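Local coordinates for protein intracellular exo-alpha-(1->5)-L-arabinofuranosidase (Bifidobacterium longum, PDB 2Y2W) that hydrolyses terminal alpha-(1->5)-linked L-arabinofuranosyl residues from plant cell-wall arabinans, and is also active on wheat arabinoxylan, at residues D[273-278]-D[326-331]; D[320-325]-D[399-404]. All blocks are in the same frame, centred on the assembly; numbering follows the deposited sequence.

Contact 1 of 2, residues D[273-278]-D[326-331]; sequences KAYENL and EANNGT
Tyr-275, lying along Asn-328 and Gly-330, carries the contact for its own segment. Ala-274 just before it faces the other way, with its methyl against Val-234 and Asp-235 of helix 227-244. Tyr-275 points toward the other segment: CG stands anti to the backbone N (chi1 168°), which sends the ring across to the end of helix 307-327. The ring and the Asn-328 amide run past each other in opposite directions with their planes only 9° apart. Asn-328 ND2 sits 3.4 Å from Tyr-275 CB, while Asn-328 CB lies 3.7 Å from Tyr-275 CD2, obliquely to the ring. That ND2 is a donor to two backbone oxygens, those of Thr-272 and Ala-324, and one amide thus joins both helices and is fixed in its rotation.

The contact lies at the end of the (beta/alpha)8 barrel where helices 265-274 and 307-327 finish and the chain turns back into the sixth and seventh strands. Helix 307-327 ends in a Schellman motif, with Asn-329 in the left-handed region (phi 44°), a probable bond from Gly-330 N to Arg-325 O, and a weak one from Asn-329 N to Glu-326 O.

Farther along the tyrosine, CE2 is 3.7 Å from Gly-330 CA and OH 3.4 Å from the same Gly-330 CA, an approach that a side chain at Gly-330 would block. The hydroxyl is hydrogen-bonded to Lys-332 O, and the ring makes a cation-pi contact with the Lys-332 side chain. Asn-277 then rests on Ala-238 and His-239. At Leu-278 a backbone bond from its N to Tyr-275 O (3.1 Å) closes the turn, and its own O accepts a bond from Lys-332 NZ.

Contact 2 of 2, residues D[320-325]-D[399-404]; sequences AADQAR and CDRVRS
Ala-321 and Arg-401 mark the closest backbone approach, yet their CA atoms remain 10.1 Å apart, so a helix and the loop residue just before a strand are joined here by one long side chain. Arg-401 spans the gap with a bend at chi2 (66°) that carries its guanidinium to Asp-322. One carboxylate oxygen takes both terminal nitrogens: Asp-322 OD1 is 2.7 Å from Arg-401 NH1 and 2.9 Å from Arg-401 NH2. It sits at the guanidinium edge, near its plane, and the two groups are turned 16° from each other. Because a single oxygen is shared, each hydrogen bond is bent and weak (126° at the hydrogen for NH1), though charge makes the pair a salt bridge. Arg-401 NH2 also packs 3.4 Å from Ala-321 CB, and Arg-401 NE gives its hydrogen to Ile-334 O. With a leucine in place of Arg-401, Asp-322 would probably be left without its cationic mate, and Ile-334 O without the bond from NE.

On the strand side, Arg-403 NH1 reaches back 3.0 Å to Cys-399 O, bridging the turn that leads into the strand, and also bonds to Asp-58 O. Strand 402-408, eighth in the barrel, runs parallel to strand 335-341, with backbone bonds Arg-401 to Leu-336 and Ser-404 to Phe-338. Ile-314 and Ser-318 of helix 307-327 meet Val-402 and Arg-401, while Ala-321 and Ala-324 rest on Leu-271 of helix 265-274.

Read from the N terminus, the segments alternate, so the two loops cross rather than nest. Contact 1 opens at 273-278 and, across 47 residues that include strand 280-287 and most of helix 307-327, closes at 326-331. Contact 2 starts inside that loop, at 320-325, and ends at 399-404, having enclosed strand 335-341 and helices 347-357 and 382-397. Helix 307-327 serves both: the turn after its end packs on Tyr-275, near the end of helix 265-274, in contact 1, and its Ala-321 and Asp-322 meet Arg-401, just before the last barrel strand, in contact 2. The centres lie about 12 Å apart, and the two meet directly where Tyr-275 OH packs 3.7 Å from Arg-325 CG.

Contact 1 of 2, residues D[273-278]-D[326-331]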
ATOM      1  N   LYS D 273       9.368  -5.786 -16.258  1.00 30.75           N
ATOM      2  CA  LYS D 273       8.422  -4.694 -16.046  1.00 30.91           C
ATOM      3  C   LYS D 273       9.116  -3.348 -15.840  1.00 30.97           C
ATOM      4  O   LYS D 273       8.730  -2.349 -16.449  1.00 31.09           O
ATOM      5  CB  LYS D 273       7.488  -5.002 -14.871  1.00 30.92           C
ATOM      6  CG  LYS D 273       6.265  -4.096 -14.801  1.00 31.26           C
ATOM      7  CD  LYS D 273       5.186  -4.686 -13.911  1.00 32.09           C
ATOM      8  CE  LYS D 273       3.930  -3.829 -13.924  1.00 32.63           C
ATOM      9  NZ  LYS D 273       2.841  -4.427 -13.096  1.00 32.79           N
ATOM     10  N   ALA D 274      10.142  -3.329 -14.994  1.00 31.06           N
ATOM     11  CA  ALA D 274      10.778  -2.076 -14.588  1.00 31.08           C
ATOM     12  C   ALA D 274      12.024  -1.722 -15.405  1.00 31.17           C
ATOM     13  O   ALA D 274      12.766  -0.807 -15.038  1.00 31.30           O
ATOM     14  CB  ALA D 274      11.102  -2.116 -13.103  1.00 30.98           C
ATOM     15  N   TYR D 275      12.231  -2.431 -16.515  1.00 31.19           N
ATOM     16  CA  TYR D 275      13.447  -2.301 -17.329  1.00 31.27           C
ATOM     17  C   TYR D 275      13.906  -0.866 -17.596  1.00 31.42           C
ATOM     18  O   TYR D 275      15.047  -0.514 -17.291  1.00 31.42           O
ATOM     19  CB  TYR D 275      13.312  -3.073 -18.654  1.00 31.20           C
ATOM     20  CG  TYR D 275      14.403  -2.754 -19.655  1.00 31.04           C
ATOM     21  CD1 TYR D 275      15.704  -3.224 -19.476  1.00 30.61           C
ATOM     22  CD2 TYR D 275      14.135  -1.966 -20.775  1.00 31.14           C
ATOM     23  CE1 TYR D 275      16.707  -2.920 -20.389  1.00 30.83           C
ATOM     24  CE2 TYR D 275      15.129  -1.656 -21.690  1.00 30.82           C
ATOM     25  CZ  TYR D 275      16.411  -2.134 -21.494  1.00 30.93           C
ATOM     26  OH  TYR D 275      17.391  -1.829 -22.406  1.00 30.78           O
ATOM     27  N   GLU D 276      13.017  -0.055 -18.162  1.00 31.67           N
ATOM     28  CA  GLU D 276      13.366   1.287 -18.641  1.00 32.01           C
ATOM     29  C   GLU D 276      14.092   2.191 -17.641  1.00 31.85           C
ATOM     30  O   GLU D 276      15.014   2.915 -18.021  1.00 31.83           O
ATOM     31  CB  GLU D 276      12.135   2.008 -19.210  1.00 32.22           C
ATOM     32  CG  GLU D 276      12.006   1.916 -20.738  1.00 33.46           C
ATOM     33  CD  GLU D 276      13.166   2.584 -21.493  1.00 35.09           C
ATOM     34  OE1 GLU D 276      13.824   3.496 -20.935  1.00 35.60           O
ATOM     35  OE2 GLU D 276      13.419   2.193 -22.655  1.00 35.44           O
ATOM     36  N   ASN D 277      13.687   2.140 -16.373  1.00 31.65           N
ATOM     37  CA  ASN D 277      14.242   3.036 -15.356  1.00 31.48           C
ATOM     38  C   ASN D 277      15.232   2.369 -14.405  1.00 31.51           C
ATOM     39  O   ASN D 277      15.638   2.957 -13.398  1.00 31.51           O
ATOM     40  CB  ASN D 277      13.115   3.715 -14.577  1.00 31.37           C
ATOM     41  CG  ASN D 277      12.168   4.478 -15.478  1.00 31.16           C
ATOM     42  OD1 ASN D 277      10.993   4.135 -15.589  1.00 31.04           O
ATOM     43  ND2 ASN D 277      12.678   5.509 -16.141  1.00 30.92           N
ATOM     44  N   LEU D 278      15.621   1.140 -14.735  1.00 31.48           N
ATOM     45  CA  LEU D 278      16.601   0.408 -13.944  1.00 31.48           C
ATOM     46  C   LEU D 278      17.957   0.378 -14.629  1.00 31.49           C
ATOM     47  O   LEU D 278      18.052   0.454 -15.858  1.00 31.47           O
ATOM     48  CB  LEU D 278      16.123  -1.020 -13.653  1.00 31.46           C
ATOM     49  CG  LEU D 278      14.987  -1.198 -12.640  1.00 31.32           C
ATOM     50  CD1 LEU D 278      14.562  -2.651 -12.603  1.00 30.88           C
ATOM     51  CD2 LEU D 278      15.384  -0.710 -11.247  1.00 30.98           C
ATOM     52  N   GLU D 326      15.465  -7.794 -24.179  1.00 36.82           N
ATOM     53  CA  GLU D 326      14.900  -8.226 -25.462  1.00 36.98           C
ATOM     54  C   GLU D 326      13.370  -8.330 -25.458  1.00 36.72           C
ATOM     55  O   GLU D 326      12.743  -8.259 -26.512  1.00 36.78           O
ATOM     56  CB  GLU D 326      15.567  -9.518 -25.968  1.00 37.11           C
ATOM     57  CG  GLU D 326      15.570 -10.687 -24.988  1.00 38.04           C
ATOM     58  CD  GLU D 326      16.783 -11.611 -25.148  1.00 39.38           C
ATOM     59  OE1 GLU D 326      17.751 -11.241 -25.853  1.00 39.56           O
ATOM     60  OE2 GLU D 326      16.767 -12.715 -24.556  1.00 39.59           O
ATOM     61  N   ALA D 327      12.781  -8.482 -24.273  1.00 36.59           N
ATOM     62  CA  ALA D 327      11.326  -8.420 -24.107  1.00 36.30           C
ATOM     63  C   ALA D 327      10.806  -6.995 -24.285  1.00 36.24           C
ATOM     64  O   ALA D 327       9.658  -6.792 -24.689  1.00 36.28           O
ATOM     65  CB  ALA D 327      10.918  -8.963 -22.750  1.00 36.25           C
ATOM     66  N   ASN D 328      11.657  -6.018 -23.971  1.00 36.05           N
ATOM     67  CA  ASN D 328      11.334  -4.600 -24.125  1.00 35.94           C
ATOM     68  C   ASN D 328      11.989  -3.959 -25.353  1.00 35.80           C
ATOM     69  O   ASN D 328      12.011  -2.729 -25.478  1.00 35.71           O
ATOM     70  CB  ASN D 328      11.743  -3.829 -22.865  1.00 36.02           C
ATOM     71  CG  ASN D 328      10.817  -4.086 -21.694  1.00 36.34           C
ATOM     72  OD1 ASN D 328       9.691  -3.587 -21.655  1.00 37.13           O
ATOM     73  ND2 ASN D 328      11.291  -4.858 -20.726  1.00 36.19           N
ATOM     74  N   ASN D 329      12.518  -4.793 -26.252  1.00 35.58           N
ATOM     75  CA  ASN D 329      13.291  -4.334 -27.414  1.00 35.39           C
ATOM     76  C   ASN D 329      14.287  -3.233 -27.044  1.00 35.18           C
ATOM     77  O   ASN D 329      14.512  -2.292 -27.810  1.00 35.22           O
ATOM     78  CB  ASN D 329      12.365  -3.870 -28.548  1.00 35.49           C
ATOM     79  CG  ASN D 329      11.592  -5.013 -29.182  1.00 35.72           C
ATOM     80  OD1 ASN D 329      12.150  -6.067 -29.495  1.00 36.06           O
ATOM     81  ND2 ASN D 329      10.299  -4.800 -29.391  1.00 35.84           N
ATOM     82  N   GLY D 330      14.877  -3.366 -25.860  1.00 34.95           N
ATOM     83  CA  GLY D 330      15.748  -2.342 -25.299  1.00 34.60           C
ATOM     84  C   GLY D 330      17.106  -2.277 -25.957  1.00 34.37           C
ATOM     85  O   GLY D 330      17.537  -3.227 -26.616  1.00 34.42           O
ATOM     86  N   THR D 331      17.778  -1.145 -25.769  1.00 34.09           N
ATOM     87  CA  THR D 331      19.106  -0.911 -26.332  1.00 33.76           C
ATOM     88  C   THR D 331      20.170  -0.973 -25.242  1.00 33.52           C
ATOM     89  O   THR D 331      21.362  -1.113 -25.527  1.00 33.46           O
ATOM     90  CB  THR D 331      19.180   0.463 -27.044  1.00 33.77           C
ATOM     91  OG1 THR D 331      19.001   1.517 -26.087  1.00 33.75           O
ATOM     92  CG2 THR D 331      18.105   0.576 -28.121  1.00 33.63           C
TER

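Contact 2 of 2, residues D[320-325]-D[399-404]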
ATOM      1  N   ALA D 320      18.703 -13.782 -17.234  1.00 36.46           N
ATOM      2  CA  ALA D 320      17.444 -13.182 -16.797  1.00 36.45           C
ATOM      3  C   ALA D 320      17.391 -11.694 -17.143  1.00 36.46           C
ATOM      4  O   ALA D 320      16.352 -11.188 -17.575  1.00 36.43           O
ATOM      5  CB  ALA D 320      17.249 -13.394 -15.303  1.00 36.37           C
ATOM      6  N   ALA D 321      18.516 -11.006 -16.954  1.00 36.52           N
ATOM      7  CA  ALA D 321      18.645  -9.595 -17.310  1.00 36.72           C
ATOM      8  C   ALA D 321      18.612  -9.378 -18.826  1.00 36.90           C
ATOM      9  O   ALA D 321      18.070  -8.375 -19.299  1.00 36.89           O
ATOM     10  CB  ALA D 321      19.918  -9.014 -16.715  1.00 36.63           C
ATOM     11  N   ASP D 322      19.188 -10.323 -19.573  1.00 37.07           N
ATOM     12  CA  ASP D 322      19.194 -10.278 -21.037  1.00 37.31           C
ATOM     13  C   ASP D 322      17.793 -10.416 -21.616  1.00 37.35           C
ATOM     14  O   ASP D 322      17.422  -9.679 -22.532  1.00 37.35           O
ATOM     15  CB  ASP D 322      20.096 -11.374 -21.620  1.00 37.44           C
ATOM     16  CG  ASP D 322      21.578 -11.057 -21.484  1.00 37.94           C
ATOM     17  OD1 ASP D 322      21.930  -9.879 -21.261  1.00 38.28           O
ATOM     18  OD2 ASP D 322      22.395 -11.997 -21.602  1.00 38.35           O
ATOM     19  N   GLN D 323      17.021 -11.358 -21.077  1.00 37.42           N
ATOM     20  CA  GLN D 323      15.664 -11.616 -21.561  1.00 37.41           C
ATOM     21  C   GLN D 323      14.704 -10.468 -21.269  1.00 37.22           C
ATOM     22  O   GLN D 323      13.703 -10.302 -21.969  1.00 37.13           O
ATOM     23  CB  GLN D 323      15.114 -12.935 -21.011  1.00 37.52           C
ATOM     24  CG  GLN D 323      15.686 -14.173 -21.696  1.00 38.27           C
ATOM     25  CD  GLN D 323      14.684 -15.310 -21.790  1.00 39.31           C
ATOM     26  OE1 GLN D 323      14.095 -15.721 -20.789  1.00 39.92           O
ATOM     27  NE2 GLN D 323      14.489 -15.830 -23.000  1.00 39.43           N
ATOM     28  N   ALA D 324      15.026  -9.675 -20.248  1.00 37.06           N
ATOM     29  CA  ALA D 324      14.243  -8.489 -19.909  1.00 36.93           C
ATOM     30  C   ALA D 324      14.442  -7.380 -20.945  1.00 36.81           C
ATOM     31  O   ALA D 324      13.480  -6.722 -21.345  1.00 36.64           O
ATOM     32  CB  ALA D 324      14.600  -7.997 -18.515  1.00 36.88           C
ATOM     33  N   ARG D 325      15.688  -7.187 -21.375  1.00 36.77           N
ATOM     34  CA  ARG D 325      16.018  -6.210 -22.411  1.00 36.81           C
ATOM     35  C   ARG D 325      15.330  -6.544 -23.738  1.00 36.81           C
ATOM     36  O   ARG D 325      14.684  -5.684 -24.341  1.00 36.74           O
ATOM     37  CB  ARG D 325      17.536  -6.110 -22.600  1.00 36.82           C
ATOM     38  CG  ARG D 325      17.969  -5.183 -23.746  1.00 37.29           C
ATOM     39  CD  ARG D 325      19.465  -5.272 -24.054  1.00 37.82           C
ATOM     40  NE  ARG D 325      19.926  -6.647 -24.232  1.00 38.22           N
ATOM     41  CZ  ARG D 325      19.858  -7.333 -25.371  1.00 38.72           C
ATOM     42  NH1 ARG D 325      19.341  -6.784 -26.462  1.00 38.59           N
ATOM     43  NH2 ARG D 325      20.308  -8.580 -25.415  1.00 39.31           N
ATOM     44  N   CYS D 399      33.727  -9.078 -14.812  1.00 32.43           N
ATOM     45  CA  CYS D 399      33.470  -7.660 -14.556  1.00 32.43           C
ATOM     46  C   CYS D 399      32.995  -6.907 -15.804  1.00 32.31           C
ATOM     47  O   CYS D 399      32.955  -5.680 -15.822  1.00 32.45           O
ATOM     48  CB  CYS D 399      34.684  -6.979 -13.904  1.00 32.49           C
ATOM     49  SG  CYS D 399      36.061  -6.574 -15.000  1.00 32.91           S
ATOM     50  N   ASP D 400      32.628  -7.658 -16.837  1.00 32.21           N
ATOM     51  CA  ASP D 400      32.012  -7.098 -18.033  1.00 32.07           C
ATOM     52  C   ASP D 400      30.520  -6.903 -17.814  1.00 31.90           C
ATOM     53  O   ASP D 400      29.905  -6.021 -18.418  1.00 32.03           O
ATOM     54  CB  ASP D 400      32.259  -8.002 -19.252  1.00 32.13           C
ATOM     55  CG  ASP D 400      31.724  -9.422 -19.062  1.00 32.66           C
ATOM     56  OD1 ASP D 400      31.942 -10.018 -17.984  1.00 32.83           O
ATOM     57  OD2 ASP D 400      31.094  -9.949 -20.003  1.00 33.48           O
ATOM     58  N   ARG D 401      29.946  -7.736 -16.952  1.00 31.60           N
ATOM     59  CA  ARG D 401      28.529  -7.667 -16.634  1.00 31.22           C
ATOM     60  C   ARG D 401      28.314  -7.297 -15.170  1.00 30.90           C
ATOM     61  O   ARG D 401      27.294  -6.703 -14.820  1.00 30.97           O
ATOM     62  CB  ARG D 401      27.835  -8.988 -16.971  1.00 31.31           C
ATOM     63  CG  ARG D 401      26.328  -8.876 -17.145  1.00 31.43           C
ATOM     64  CD  ARG D 401      25.962  -8.041 -18.368  1.00 31.89           C
ATOM     65  NE  ARG D 401      24.531  -7.750 -18.423  1.00 32.26           N
ATOM     66  CZ  ARG D 401      23.614  -8.566 -18.939  1.00 32.53           C
ATOM     67  NH1 ARG D 401      23.966  -9.742 -19.452  1.00 32.38           N
ATOM     68  NH2 ARG D 401      22.338  -8.206 -18.943  1.00 32.49           N
ATOM     69  N   VAL D 402      29.278  -7.652 -14.324  1.00 30.42           N
ATOM     70  CA  VAL D 402      29.267  -7.243 -12.924  1.00 29.94           C
ATOM     71  C   VAL D 402      30.094  -5.966 -12.783  1.00 29.73           C
ATOM     72  O   VAL D 402      31.319  -6.009 -12.648  1.00 29.70           O
ATOM     73  CB  VAL D 402      29.797  -8.357 -11.985  1.00 29.93           C
ATOM     74  CG1 VAL D 402      29.767  -7.899 -10.529  1.00 29.73           C
ATOM     75  CG2 VAL D 402      28.981  -9.633 -12.154  1.00 29.74           C
ATOM     76  N   ARG D 403      29.411  -4.828 -12.828  1.00 29.38           N
ATOM     77  CA  ARG D 403      30.078  -3.531 -12.776  1.00 29.01           C
ATOM     78  C   ARG D 403      30.117  -2.946 -11.361  1.00 28.72           C
ATOM     79  O   ARG D 403      30.652  -1.858 -11.146  1.00 28.72           O
ATOM     80  CB  ARG D 403      29.423  -2.554 -13.761  1.00 29.09           C
ATOM     81  CG  ARG D 403      29.403  -3.027 -15.221  1.00 29.03           C
ATOM     82  CD  ARG D 403      30.799  -3.188 -15.822  1.00 29.41           C
ATOM     83  NE  ARG D 403      31.589  -1.958 -15.757  1.00 29.74           N
ATOM     84  CZ  ARG D 403      32.821  -1.825 -16.237  1.00 29.52           C
ATOM     85  NH1 ARG D 403      33.426  -2.845 -16.833  1.00 29.55           N
ATOM     86  NH2 ARG D 403      33.452  -0.664 -16.125  1.00 29.29           N
ATOM     87  N   SER D 404      29.552  -3.676 -10.404  1.00 28.46           N
ATOM     88  CA  SER D 404      29.579  -3.276  -8.999  1.00 28.10           C
ATOM     89  C   SER D 404      29.530  -4.482  -8.074  1.00 27.94           C
ATOM     90  O   SER D 404      28.842  -5.462  -8.355  1.00 27.95           O
ATOM     91  CB  SER D 404      28.419  -2.335  -8.676  1.00 28.01           C
ATOM     92  OG  SER D 404      28.525  -1.848  -7.351  1.00 27.88           O
TER